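PDB 3OK8: brain-specific angiogenesis inhibitor 1-associated protein 2-like protein 2 from Mus musculus, which binds phosphoinositides through its I-BAR (IMD) domain, the part present here, and induces planar or gently curved membrane structures. Local coordinates for the interface of chains A and B. Coordinates in Å, arbitrary orientation; residue numbers count along the deposited sequence, not the author numbering. Chains: chain A/B, Brain-specific angiogenesis inhibitor 1-associated protein 2-like protein 2.

The interface of chains A and B. Residues chain A 28, 32, 186, 189-190, 193; chain B 57, 59-60, 64, 77.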
loop_
_atom_site.group_PDB
_atom_site.type_symbol
_atom_site.label_atom_id
_atom_site.label_comp_id
_atom_site.label_asym_id
_atom_site.label_seq_id
_atom_site.Cartn_x
_atom_site.Cartn_y
_atom_site.Cartn_z
ATOM N N ALA A 28 -23.954 10.490 2.477
ATOM C CA ALA A 28 -22.631 10.063 2.926
ATOM C C ALA A 28 -22.182 8.773 2.244
ATOM O O ALA A 28 -20.984 8.536 2.086
ATOM C CB ALA A 28 -22.587 9.912 4.437
ATOM N N LEU A 32 -18.856 8.224 0.104
ATOM C CA LEU A 32 -17.942 7.086 0.271
ATOM C C LEU A 32 -17.698 6.347 -1.040
ATOM O O LEU A 32 -16.619 5.792 -1.244
ATOM C CB LEU A 32 -18.439 6.120 1.357
ATOM C CG LEU A 32 -17.716 6.119 2.708
ATOM C CD1 LEU A 32 -17.041 7.447 2.986
ATOM C CD2 LEU A 32 -18.669 5.729 3.836
ATOM N N TYR A 186 -26.311 1.709 9.803
ATOM C CA TYR A 186 -24.976 1.776 10.401
ATOM C C TYR A 186 -24.309 0.399 10.437
ATOM O O TYR A 186 -23.143 0.236 10.042
ATOM C CB TYR A 186 -25.011 2.371 11.796
ATOM C CG TYR A 186 -25.239 3.862 11.781
ATOM C CD1 TYR A 186 -24.280 4.710 11.257
ATOM C CD2 TYR A 186 -26.414 4.425 12.286
ATOM C CE1 TYR A 186 -24.462 6.068 11.227
ATOM C CE2 TYR A 186 -26.610 5.800 12.258
ATOM C CZ TYR A 186 -25.619 6.617 11.725
ATOM O OH TYR A 186 -25.775 7.973 11.679
ATOM N N LEU A 189 -22.850 -0.791 7.228
ATOM C CA LEU A 189 -21.613 -0.093 6.905
ATOM C C LEU A 189 -20.479 -0.719 7.702
ATOM O O LEU A 189 -19.420 -1.066 7.157
ATOM C CB LEU A 189 -21.743 1.400 7.218
ATOM C CG LEU A 189 -20.755 2.357 6.556
ATOM C CD1 LEU A 189 -20.700 2.103 5.049
ATOM C CD2 LEU A 189 -21.127 3.816 6.849
ATOM N N ALA A 190 -20.722 -0.898 8.994
ATOM C CA ALA A 190 -19.764 -1.563 9.858
ATOM C C ALA A 190 -19.451 -3.004 9.418
ATOM O O ALA A 190 -18.312 -3.445 9.521
ATOM C CB ALA A 190 -20.234 -1.526 11.303
ATOM N N HIS A 193 -17.254 -3.247 6.229
ATOM C CA HIS A 193 -15.897 -2.827 6.515
ATOM C C HIS A 193 -15.181 -3.820 7.393
ATOM O O HIS A 193 -13.947 -3.872 7.412
ATOM C CB HIS A 193 -15.875 -1.420 7.100
ATOM C CG HIS A 193 -15.961 -0.358 6.050
ATOM N ND1 HIS A 193 -17.161 0.111 5.559
ATOM C CD2 HIS A 193 -14.993 0.285 5.356
ATOM C CE1 HIS A 193 -16.929 1.017 4.626
ATOM N NE2 HIS A 193 -15.621 1.140 4.481
ATOM N N ILE B 57 -15.587 7.846 6.913
ATOM C CA ILE B 57 -16.079 6.736 7.722
ATOM C C ILE B 57 -16.246 7.156 9.183
ATOM O O ILE B 57 -17.273 6.873 9.804
ATOM C CB ILE B 57 -15.143 5.505 7.635
ATOM C CG1 ILE B 57 -15.263 4.846 6.258
ATOM C CG2 ILE B 57 -15.480 4.513 8.717
ATOM C CD1 ILE B 57 -16.580 4.095 6.043
ATOM N N LYS B 59 -16.673 10.203 10.396
ATOM C CA LYS B 59 -17.717 11.212 10.570
ATOM C C LYS B 59 -19.027 10.474 10.827
ATOM O O LYS B 59 -19.822 10.836 11.701
ATOM C CB LYS B 59 -17.845 12.086 9.314
ATOM C CG LYS B 59 -18.865 11.558 8.289
ATOM C CD LYS B 59 -18.411 11.728 6.827
ATOM C CE LYS B 59 -19.158 10.771 5.883
ATOM N NZ LYS B 59 -18.770 10.872 4.433
ATOM N N ILE B 60 -19.225 9.417 10.051
ATOM C CA ILE B 60 -20.426 8.609 10.114
ATOM C C ILE B 60 -20.518 7.952 11.480
ATOM O O ILE B 60 -21.593 7.915 12.088
ATOM C CB ILE B 60 -20.428 7.594 8.953
ATOM C CG1 ILE B 60 -20.610 8.356 7.634
ATOM C CG2 ILE B 60 -21.489 6.518 9.138
ATOM C CD1 ILE B 60 -21.004 7.506 6.454
ATOM N N ALA B 64 -23.373 8.252 14.316
ATOM C CA ALA B 64 -23.971 7.102 14.987
ATOM C C ALA B 64 -23.805 7.225 16.500
ATOM O O ALA B 64 -24.719 6.906 17.269
ATOM C CB ALA B 64 -23.371 5.797 14.478
ATOM N N LEU B 77 -17.018 2.022 13.986
ATOM C CA LEU B 77 -16.635 2.763 12.783
ATOM C C LEU B 77 -15.500 3.754 13.067
ATOM O O LEU B 77 -14.571 3.882 12.277
ATOM C CB LEU B 77 -17.854 3.481 12.163
ATOM C CG LEU B 77 -18.985 2.590 11.611
ATOM C CD1 LEU B 77 -20.307 3.351 11.428
ATOM C CD2 LEU B 77 -18.582 1.891 10.307
#
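B:Ala64 sets its methyl group on the ring of A:Tyr186: CB lies 3.5 Å from the ring centroid and over the middle of one face, the geometry of a CH-pi contact. Chi1 of -74°, with CG anti to the carbonyl carbon, carries the A:Tyr186 ring out to B:Ala64, and chi2 sets the turn of its face. Its rim is also used, since CG2 of B:Ile60 lies at the ring edge, in plane, 3.7 Å from A:Tyr186 CE1. One aromatic side chain thus meets two residues, one turn apart on helix 7-64 of chain B, in two different ways.

A second CH-pi contact joins B:Ile57 and A:His193, whose side chains reach toward each other tip to tip. The terminal methyl CD1 of B:Ile57 lies over the imidazole face but off-centre, towards the CE1-NE2 side: it is 3.8 Å from the centroid and 3.4 Å from A:His193 CE1. The rotation of this ring is fixed from within chain A: ND1 of A:His193 donates a hydrogen bond to the backbone oxygen of A:Leu189 (3.0 Å, 155° at H). That oxygen lies in the ring plane, so the bond uses the imidazole edge while the face receives the methyl.

Most of the other contacts are aliphatic. B:Ile60 sits between helices 5-66 and 153-217 of chain A: CD1 meets A:Ala28 CB at 3.5 Å and also approaches A:Leu189, while CG2 packs against A:Leu189 CD2 at 3.6 Å, those two side chains crossing at about a right angle. A:Leu32, from helix 5-66, crosses B:Ile57 similarly, its CD2 packed closely on B:Ile57 CD1. B:Lys59, bent at chi2, lays CE beside the A:Ala28 methyl. B:Leu77, from helix 71-148, brings CD2 to within 3.7 Å of A:Ala190 CA, touching backbone.

The packing is predominantly apolar, with no polar pair within bonding distance. Repeated by two-fold symmetry, it helps hold together the antiparallel dimer of three-helix bundles that forms the membrane-binding I-BAR domain.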